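Local coordinates for protein Poly(A) RNA polymerase GLD2 (Rattus norvegicus, PDB 6LBK) that probably adds successive AMP units from ATP to the 3' ends of selected cytoplasmic mRNAs and single nucleotides to certain microRNAs, at residues R82-L87 with K140-R145; P253-T258 with C270-Y275; I326-P331 with N336-V341. The protein carries 1 engineered substitution. All blocks are in the same frame, centred on the assembly; numbering follows the deposited sequence.

Three contacts follow the fold from periphery to core, and their chemistry changes accordingly. Contact 1 joins two helix ends of the palm domain, about 28 Å from the chain centre; it is partly buried and rests on a histidine ring wedged between aliphatic groups. Contact 2, also partly buried, joins two short turns of the helical domain by a small apolar touch without hydrogen bonds. Contact 3 is buried, about 12 Å from the centre, and is held by backbone and asparagine hydrogen bonds. Contacts 2 and 3 both lean on helix 182-194, their nearest atoms about 7 Å apart, while those of contact 1 lie about 21 Å from contact 2 and 22 Å from contact 3.

Contact 1: residues R82-L87 with K140-R145; sequences REIQLL and KHFCTR
Glu83 OE1 is gripped by two donor groups, the hydroxyl of Tyr149 and the side-chain amide of Gln79, and this fixes the carboxylate at the flank of His141. The chain of Glu83 bends at its second torsion, which swings the carboxylate round while CG remains beside the imidazole. That CG meets the ring at its edge, in the ring plane, 3.7 Å from His141 NE2. Carboxylate and imidazole planes are 48° apart, and Glu83 OE2 stops 4.7 Å from His141 NE2, so no salt bridge forms; the negative charge nearby might still favour a protonated ring.

Leu87 supplies the main apolar partner. Its CG lies over one face of the imidazole, 4.2 Å from the ring centroid and 28° off the normal, a CH-pi contact, while CD1 reaches down to His141 CG at 3.5 Å. The two side chains run past each other in opposite directions. With CG trans to the backbone nitrogen (chi1 -170°), His141 extends toward segment 82-87, where Leu87 covers a face and Glu83 CG borders the edge. On the opposite face of the ring lies CB of Arg145 from its own segment. The case illustrates how an imidazole can make a largely carbon-lined contact: carbon lies over both faces, and no hydrogen bond crosses between the segments.

Deeper in, Ile84 CG1 approaches Phe142 CE1 at 4.4 Å, a looser apolar touch. The helices involved, 67-85 and 128-144, both belong to the palm domain and lie against its five-stranded sheet. Ile84 packs on Ser91 and Leu93 of edge strand 91-96, whereas Phe142 reaches Ile150 and Pro153 of the other edge strand, 150-156, and meets the ring of Phe165 edge-to-face.

Contact 2: residues P253-T258 with C270-Y275; sequences PESFST and CNVPPY
Phe256 and Val272 cross at about a right angle, and the place where they meet is narrow: Phe256 CZ, the far end of the ring, touches Val272 CG2 at 3.9 Å. The methyl comes in obliquely to the aromatic plane. Val272 turns this branch forward because CG1 takes the position trans to the backbone nitrogen (chi1 171°), leaving CG2, anti to the carbonyl carbon, directed to Phe256 CZ. One face of the ring is covered by its own neighbour, Ser255, whose CB lies 4.2 Å above the plane, over the centre.

Ser255 also borders the second segment. Its OG is 4.1 Å from Asn271 CB and 4.3 Å from Val272 CG2, distances of van der Waals contact at most. No hydrogen bond links the segments, so the example is one of two turns touching at a few points, one between carbons and the others between a serine oxygen and carbon. A backbone bond of 3.2 Å from Phe256 N to Pro253 O closes the weakly bonded turn that carries the phenylalanine.

Phe256 and Val272 together rest on Leu248 of helix 248-251 and on Thr192 of helix 182-194, while Ala268 of helix 268-271 touches Ser255 and Phe256.

Contact 3: residues I326-P331 with N336-V341; sequences ICVEEP and NTARAV
The segments 326-331 and 336-341 meet through a single beta bridge, Glu329 with Asn336, at an outermost strand, 328-329, of a small mixed sheet in the PAP-associated region; Thr337 N donates to Val328 O at 3.1 Å. From Asn336 itself the second segment runs into two overlapping type I turns, Asn336 to Arg339 and Ala338 to Val341. The first contains an Asx turn: Asn336 OD1 accepts from Ala338 N. The same oxygen takes Val328 N at 3.1 Å, almost straight (164°), the two donors on opposite faces of the amide. Asn336 ND2 gives a more bent bond to Ile326 O, 2.7 Å away in that carbonyl's plane.

With CG trans to the backbone nitrogen (chi1 -177°), the amide reaches out to segment 326-331 and bonds it much as a neighbouring strand would. Truncation to an alanine would probably leave Ile326 O, Val328 N and Ala338 N without their side-chain partner in a buried place.

Thr337 OG1, bonded to Ser228, lies against Val328 CB, while strand 303-306 pairs in parallel with 328-329, Ile305 bonding the backbones of Cys327 and Glu329. Ile326 CD1 extends to Val341 CG1, and CG2 packs on Ala338 CB at 3.6 Å.

Contact 1: residues R82-L87 with K140-R145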
loop_
_atom_site.group_PDB
_atom_site.type_symbol
_atom_site.label_atom_id
_atom_site.label_comp_id
_atom_site.label_asym_id
_atom_site.label_seq_id
_atom_site.Cartn_x
_atom_site.Cartn_y
_atom_site.Cartn_z
ATOM N N ARG A 82 17.889 -4.966 -17.442
ATOM C CA ARG A 82 18.962 -5.327 -18.348
ATOM C C ARG A 82 19.171 -6.835 -18.347
ATOM O O ARG A 82 19.288 -7.469 -19.404
ATOM C CB ARG A 82 20.210 -4.584 -17.891
ATOM C CG ARG A 82 21.351 -4.559 -18.794
ATOM C CD ARG A 82 22.278 -3.580 -18.188
ATOM N NE ARG A 82 23.299 -4.174 -17.332
ATOM C CZ ARG A 82 24.519 -4.494 -17.761
ATOM N NH1 ARG A 82 25.400 -5.003 -16.910
ATOM N NH2 ARG A 82 24.851 -4.307 -19.037
ATOM N N GLU A 83 19.210 -7.427 -17.158
ATOM C CA GLU A 83 19.499 -8.849 -17.050
ATOM C C GLU A 83 18.363 -9.695 -17.651
ATOM O O GLU A 83 18.617 -10.658 -18.385
ATOM C CB GLU A 83 19.765 -9.177 -15.574
ATOM C CG GLU A 83 20.651 -10.389 -15.321
ATOM C CD GLU A 83 22.152 -10.110 -15.013
ATOM O OE1 GLU A 83 22.506 -9.239 -14.192
ATOM O OE2 GLU A 83 22.988 -10.821 -15.578
ATOM N N ILE A 84 17.107 -9.327 -17.378
ATOM C CA ILE A 84 15.929 -10.057 -17.852
ATOM C C ILE A 84 15.798 -9.932 -19.356
ATOM O O ILE A 84 15.283 -10.836 -20.023
ATOM C CB ILE A 84 14.658 -9.537 -17.138
ATOM C CG1 ILE A 84 14.563 -10.087 -15.713
ATOM C CG2 ILE A 84 13.377 -9.885 -17.906
ATOM C CD1 ILE A 84 13.516 -9.368 -14.826
ATOM N N GLN A 85 16.283 -8.829 -19.916
ATOM C CA GLN A 85 16.144 -8.592 -21.339
ATOM C C GLN A 85 16.950 -9.565 -22.167
ATOM O O GLN A 85 16.671 -9.718 -23.364
ATOM C CB GLN A 85 16.511 -7.146 -21.649
ATOM C CG GLN A 85 15.264 -6.268 -21.633
ATOM C CD GLN A 85 15.542 -4.785 -21.637
ATOM O OE1 GLN A 85 16.688 -4.341 -21.542
ATOM N NE2 GLN A 85 14.473 -3.996 -21.763
ATOM N N LEU A 86 17.939 -10.233 -21.576
ATOM C CA LEU A 86 18.551 -11.343 -22.290
ATOM C C LEU A 86 17.526 -12.421 -22.593
ATOM O O LEU A 86 17.605 -13.075 -23.639
ATOM C CB LEU A 86 19.709 -11.917 -21.487
ATOM C CG LEU A 86 20.829 -10.920 -21.200
ATOM C CD1 LEU A 86 21.967 -11.649 -20.502
ATOM C CD2 LEU A 86 21.304 -10.217 -22.460
ATOM N N LEU A 87 16.560 -12.616 -21.695
ATOM C CA LEU A 87 15.510 -13.611 -21.871
ATOM C C LEU A 87 14.322 -13.068 -22.651
ATOM O O LEU A 87 13.829 -13.721 -23.572
ATOM C CB LEU A 87 15.039 -14.132 -20.511
ATOM C CG LEU A 87 16.091 -14.904 -19.723
ATOM C CD1 LEU A 87 15.515 -15.287 -18.387
ATOM C CD2 LEU A 87 16.541 -16.141 -20.505
ATOM N N LYS A 140 14.392 -19.366 -12.752
ATOM C CA LYS A 140 15.532 -20.206 -13.108
ATOM C C LYS A 140 16.734 -19.356 -13.523
ATOM O O LYS A 140 17.882 -19.734 -13.265
ATOM C CB LYS A 140 15.126 -21.184 -14.211
ATOM C CG LYS A 140 15.923 -22.489 -14.226
ATOM C CD LYS A 140 15.576 -23.333 -12.994
ATOM C CE LYS A 140 14.065 -23.558 -12.872
ATOM N NZ LYS A 140 13.721 -24.698 -11.968
ATOM N N HIS A 141 16.489 -18.213 -14.169
ATOM C CA HIS A 141 17.570 -17.289 -14.500
ATOM C C HIS A 141 18.234 -16.760 -13.230
ATOM O O HIS A 141 19.464 -16.739 -13.114
ATOM C CB HIS A 141 17.001 -16.140 -15.344
ATOM C CG HIS A 141 18.028 -15.239 -15.967
ATOM N ND1 HIS A 141 18.756 -15.588 -17.087
ATOM C CD2 HIS A 141 18.419 -13.981 -15.643
ATOM C CE1 HIS A 141 19.567 -14.594 -17.408
ATOM N NE2 HIS A 141 19.382 -13.606 -16.549
ATOM N N PHE A 142 17.429 -16.352 -12.253
ATOM C CA PHE A 142 17.983 -15.838 -11.002
ATOM C C PHE A 142 18.776 -16.914 -10.266
ATOM O O PHE A 142 19.811 -16.631 -9.649
ATOM C CB PHE A 142 16.859 -15.307 -10.108
ATOM C CG PHE A 142 16.275 -13.987 -10.566
ATOM C CD1 PHE A 142 16.558 -13.477 -11.820
ATOM C CD2 PHE A 142 15.428 -13.266 -9.734
ATOM C CE1 PHE A 142 16.021 -12.265 -12.234
ATOM C CE2 PHE A 142 14.891 -12.064 -10.141
ATOM C CZ PHE A 142 15.190 -11.558 -11.402
ATOM N N CYS A 143 18.308 -18.158 -10.328
ATOM C CA CYS A 143 18.997 -19.244 -9.630
ATOM C C CYS A 143 20.299 -19.640 -10.323
ATOM O O CYS A 143 21.304 -19.896 -9.651
ATOM C CB CYS A 143 18.085 -20.465 -9.508
ATOM S SG CYS A 143 16.548 -20.195 -8.609
ATOM N N THR A 144 20.302 -19.728 -11.655
ATOM C CA THR A 144 21.479 -20.243 -12.354
ATOM C C THR A 144 22.501 -19.146 -12.663
ATOM O O THR A 144 23.670 -19.246 -12.271
ATOM C CB THR A 144 21.070 -20.967 -13.649
ATOM O OG1 THR A 144 20.488 -20.044 -14.575
ATOM C CG2 THR A 144 20.068 -22.069 -13.358
ATOM N N ARG A 145 22.081 -18.098 -13.365
ATOM C CA ARG A 145 23.041 -17.120 -13.851
ATOM C C ARG A 145 23.278 -15.999 -12.844
ATOM O O ARG A 145 24.398 -15.494 -12.738
ATOM C CB ARG A 145 22.587 -16.585 -15.218
ATOM C CG ARG A 145 22.461 -17.707 -16.266
ATOM C CD ARG A 145 23.820 -18.301 -16.683
ATOM N NE ARG A 145 23.697 -19.533 -17.486
ATOM C CZ ARG A 145 23.882 -19.626 -18.804
ATOM N NH1 ARG A 145 24.219 -18.553 -19.509
ATOM N NH2 ARG A 145 23.739 -20.801 -19.417
#

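Contact 2: residues P253-T258 with C270-Y275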
loop_
_atom_site.group_PDB
_atom_site.type_symbol
_atom_site.label_atom_id
_atom_site.label_comp_id
_atom_site.label_asym_id
_atom_site.label_seq_id
_atom_site.Cartn_x
_atom_site.Cartn_y
_atom_site.Cartn_z
ATOM N N PRO A 253 -10.135 12.154 -14.302
ATOM C CA PRO A 253 -10.037 10.798 -14.889
ATOM C C PRO A 253 -9.020 10.718 -16.016
ATOM O O PRO A 253 -8.487 9.636 -16.280
ATOM C CB PRO A 253 -11.463 10.520 -15.405
ATOM C CG PRO A 253 -12.302 11.724 -15.027
ATOM C CD PRO A 253 -11.351 12.856 -14.763
ATOM N N GLU A 254 -8.732 11.849 -16.658
ATOM C CA GLU A 254 -7.745 11.944 -17.730
ATOM C C GLU A 254 -6.346 11.547 -17.274
ATOM O O GLU A 254 -5.564 11.019 -18.073
ATOM C CB GLU A 254 -7.748 13.374 -18.250
ATOM C CG GLU A 254 -7.591 14.360 -17.099
ATOM C CD GLU A 254 -8.251 15.687 -17.374
ATOM O OE1 GLU A 254 -8.685 15.916 -18.531
ATOM O OE2 GLU A 254 -8.378 16.476 -16.414
ATOM N N SER A 255 -6.017 11.773 -16.004
ATOM C CA SER A 255 -4.682 11.503 -15.496
ATOM C C SER A 255 -4.560 10.080 -14.960
ATOM O O SER A 255 -3.439 9.613 -14.750
ATOM C CB SER A 255 -4.296 12.536 -14.419
ATOM O OG SER A 255 -4.394 13.880 -14.904
ATOM N N PHE A 256 -5.681 9.375 -14.759
ATOM C CA PHE A 256 -5.654 8.005 -14.259
ATOM C C PHE A 256 -6.479 7.040 -15.119
ATOM O O PHE A 256 -6.695 5.896 -14.704
ATOM C CB PHE A 256 -6.140 7.957 -12.799
ATOM C CG PHE A 256 -5.533 9.023 -11.927
ATOM C CD1 PHE A 256 -4.205 8.967 -11.556
ATOM C CD2 PHE A 256 -6.295 10.089 -11.478
ATOM C CE1 PHE A 256 -3.649 9.959 -10.766
ATOM C CE2 PHE A 256 -5.737 11.075 -10.691
ATOM C CZ PHE A 256 -4.417 11.010 -10.334
ATOM N N SER A 257 -6.897 7.443 -16.319
ATOM C CA SER A 257 -7.691 6.569 -17.182
ATOM C C SER A 257 -6.905 5.321 -17.599
ATOM O O SER A 257 -5.675 5.337 -17.699
ATOM C CB SER A 257 -8.153 7.325 -18.429
ATOM O OG SER A 257 -8.878 6.469 -19.292
ATOM N N THR A 258 -7.638 4.223 -17.832
ATOM C CA THR A 258 -7.049 2.947 -18.229
ATOM C C THR A 258 -6.438 2.956 -19.624
ATOM O O THR A 258 -5.811 1.962 -20.007
ATOM C CB THR A 258 -8.093 1.825 -18.163
ATOM O OG1 THR A 258 -9.143 2.079 -19.107
ATOM C CG2 THR A 258 -8.679 1.724 -16.788
ATOM N N CYS A 270 2.513 14.732 -11.590
ATOM C CA CYS A 270 3.010 16.039 -12.016
ATOM C C CYS A 270 1.883 16.951 -12.480
ATOM O O CYS A 270 2.039 18.176 -12.449
ATOM C CB CYS A 270 4.027 15.904 -13.159
ATOM S SG CYS A 270 5.557 14.993 -12.824
ATOM N N ASN A 271 0.751 16.385 -12.892
ATOM C CA ASN A 271 -0.363 17.163 -13.416
ATOM C C ASN A 271 -1.321 17.633 -12.325
ATOM O O ASN A 271 -1.802 18.769 -12.379
ATOM C CB ASN A 271 -1.143 16.326 -14.439
ATOM C CG ASN A 271 -0.265 15.792 -15.570
ATOM O OD1 ASN A 271 -0.333 14.608 -15.909
ATOM N ND2 ASN A 271 0.549 16.663 -16.163
ATOM N N VAL A 272 -1.599 16.792 -11.334
ATOM C CA VAL A 272 -2.691 17.051 -10.389
ATOM C C VAL A 272 -2.230 18.058 -9.335
ATOM O O VAL A 272 -1.170 17.860 -8.721
ATOM C CB VAL A 272 -3.154 15.748 -9.745
ATOM C CG1 VAL A 272 -4.131 16.020 -8.607
ATOM C CG2 VAL A 272 -3.771 14.834 -10.794
ATOM N N PRO A 273 -2.995 19.119 -9.088
ATOM C CA PRO A 273 -2.604 20.140 -8.095
ATOM C C PRO A 273 -2.900 19.692 -6.672
ATOM O O PRO A 273 -3.670 18.743 -6.463
ATOM C CB PRO A 273 -3.463 21.348 -8.493
ATOM C CG PRO A 273 -4.676 20.740 -9.111
ATOM C CD PRO A 273 -4.222 19.491 -9.814
ATOM N N PRO A 274 -2.324 20.358 -5.664
ATOM C CA PRO A 274 -2.557 19.953 -4.271
ATOM C C PRO A 274 -3.964 20.287 -3.807
ATOM O O PRO A 274 -4.646 21.150 -4.364
ATOM C CB PRO A 274 -1.529 20.770 -3.476
ATOM C CG PRO A 274 -0.568 21.266 -4.464
ATOM C CD PRO A 274 -1.348 21.454 -5.731
ATOM N N TYR A 275 -4.378 19.591 -2.746
ATOM C CA TYR A 275 -5.720 19.713 -2.193
ATOM C C TYR A 275 -5.664 20.543 -0.916
ATOM O O TYR A 275 -4.914 20.220 0.012
ATOM C CB TYR A 275 -6.326 18.338 -1.906
ATOM C CG TYR A 275 -7.823 18.365 -1.663
ATOM C CD1 TYR A 275 -8.706 18.641 -2.701
ATOM C CD2 TYR A 275 -8.354 18.101 -0.400
ATOM C CE1 TYR A 275 -10.078 18.667 -2.497
ATOM C CE2 TYR A 275 -9.733 18.125 -0.180
ATOM C CZ TYR A 275 -10.591 18.411 -1.235
ATOM O OH TYR A 275 -11.961 18.441 -1.040
#

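Contact 3: residues I326-P331 with N336-V341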
loop_
_atom_site.group_PDB
_atom_site.type_symbol
_atom_site.label_atom_id
_atom_site.label_comp_id
_atom_site.label_asym_id
_atom_site.label_seq_id
_atom_site.Cartn_x
_atom_site.Cartn_y
_atom_site.Cartn_z
ATOM N N ILE A 326 -14.490 -8.505 4.884
ATOM C CA ILE A 326 -14.041 -7.151 4.613
ATOM C C ILE A 326 -14.058 -6.965 3.100
ATOM O O ILE A 326 -13.632 -7.860 2.357
ATOM C CB ILE A 326 -12.639 -6.896 5.206
ATOM C CG1 ILE A 326 -12.622 -7.228 6.698
ATOM C CG2 ILE A 326 -12.193 -5.433 5.031
ATOM C CD1 ILE A 326 -11.341 -6.871 7.381
ATOM N N CYS A 327 -14.634 -5.847 2.649
ATOM C CA CYS A 327 -14.805 -5.535 1.226
ATOM C C CYS A 327 -14.199 -4.167 0.910
ATOM O O CYS A 327 -14.808 -3.140 1.212
ATOM C CB CYS A 327 -16.271 -5.562 0.833
ATOM S SG CYS A 327 -17.046 -7.158 0.984
ATOM N N VAL A 328 -13.026 -4.145 0.286
ATOM C CA VAL A 328 -12.390 -2.919 -0.196
ATOM C C VAL A 328 -12.274 -2.997 -1.729
ATOM O O VAL A 328 -11.695 -3.948 -2.260
ATOM C CB VAL A 328 -11.017 -2.717 0.455
ATOM C CG1 VAL A 328 -10.446 -1.368 0.090
ATOM C CG2 VAL A 328 -11.109 -2.914 1.947
ATOM N N GLU A 329 -12.885 -2.046 -2.440
ATOM C CA GLU A 329 -12.914 -2.075 -3.899
ATOM C C GLU A 329 -11.577 -1.593 -4.468
ATOM O O GLU A 329 -11.140 -0.476 -4.177
ATOM C CB GLU A 329 -14.052 -1.210 -4.440
ATOM C CG GLU A 329 -14.211 -1.251 -5.966
ATOM C CD GLU A 329 -15.159 -0.169 -6.526
ATOM O OE1 GLU A 329 -16.044 -0.500 -7.359
ATOM O OE2 GLU A 329 -15.016 1.015 -6.151
ATOM N N GLU A 330 -10.910 -2.435 -5.254
ATOM C CA GLU A 330 -9.766 -1.940 -6.006
ATOM C C GLU A 330 -10.262 -0.797 -6.896
ATOM O O GLU A 330 -11.356 -0.892 -7.455
ATOM C CB GLU A 330 -9.133 -3.076 -6.823
ATOM C CG GLU A 330 -7.605 -3.077 -6.959
ATOM C CD GLU A 330 -7.023 -2.007 -7.909
ATOM O OE1 GLU A 330 -7.698 -1.643 -8.898
ATOM O OE2 GLU A 330 -5.879 -1.534 -7.663
ATOM N N PRO A 331 -9.543 0.332 -6.970
ATOM C CA PRO A 331 -10.068 1.481 -7.737
ATOM C C PRO A 331 -10.005 1.323 -9.258
ATOM O O PRO A 331 -10.811 1.963 -9.950
ATOM C CB PRO A 331 -9.216 2.663 -7.255
ATOM C CG PRO A 331 -8.031 2.072 -6.639
ATOM C CD PRO A 331 -8.363 0.683 -6.174
ATOM N N ASN A 336 -11.923 -7.475 -4.447
ATOM C CA ASN A 336 -11.771 -7.275 -3.007
ATOM C C ASN A 336 -10.300 -7.382 -2.617
ATOM O O ASN A 336 -9.714 -8.466 -2.706
ATOM C CB ASN A 336 -12.595 -8.299 -2.233
ATOM C CG ASN A 336 -12.534 -8.081 -0.732
ATOM O OD1 ASN A 336 -12.106 -7.026 -0.258
ATOM N ND2 ASN A 336 -12.972 -9.077 0.028
ATOM N N THR A 337 -9.698 -6.261 -2.179
ATOM C CA THR A 337 -8.293 -6.286 -1.787
ATOM C C THR A 337 -8.073 -7.014 -0.468
ATOM O O THR A 337 -6.989 -7.580 -0.247
ATOM C CB THR A 337 -7.754 -4.866 -1.665
ATOM O OG1 THR A 337 -8.378 -4.242 -0.531
ATOM C CG2 THR A 337 -8.015 -4.069 -2.931
ATOM N N ALA A 338 -9.066 -7.001 0.423
ATOM C CA ALA A 338 -8.976 -7.681 1.709
ATOM C C ALA A 338 -9.501 -9.103 1.623
ATOM O O ALA A 338 -9.821 -9.711 2.654
ATOM C CB ALA A 338 -9.731 -6.905 2.789
ATOM N N ARG A 339 -9.595 -9.633 0.408
ATOM C CA ARG A 339 -10.042 -10.996 0.167
ATOM C C ARG A 339 -9.284 -12.010 1.011
ATOM O O ARG A 339 -9.802 -13.102 1.254
ATOM C CB ARG A 339 -9.881 -11.299 -1.320
ATOM C CG ARG A 339 -10.378 -12.646 -1.800
ATOM C CD ARG A 339 -10.318 -12.738 -3.340
ATOM N NE ARG A 339 -11.492 -12.169 -4.007
ATOM C CZ ARG A 339 -11.454 -11.225 -4.947
ATOM N NH1 ARG A 339 -10.291 -10.734 -5.357
ATOM N NH2 ARG A 339 -12.586 -10.776 -5.483
ATOM N N ALA A 340 -8.070 -11.671 1.459
ATOM C CA ALA A 340 -7.270 -12.566 2.284
ATOM C C ALA A 340 -7.846 -12.767 3.679
ATOM O O ALA A 340 -7.445 -13.708 4.368
ATOM C CB ALA A 340 -5.845 -12.023 2.404
ATOM N N VAL A 341 -8.742 -11.897 4.136
ATOM C CA VAL A 341 -9.339 -12.041 5.461
ATOM C C VAL A 341 -10.562 -12.939 5.304
ATOM O O VAL A 341 -11.661 -12.477 4.993
ATOM C CB VAL A 341 -9.696 -10.696 6.072
ATOM C CG1 VAL A 341 -10.275 -10.915 7.461
ATOM C CG2 VAL A 341 -8.485 -9.785 6.095
#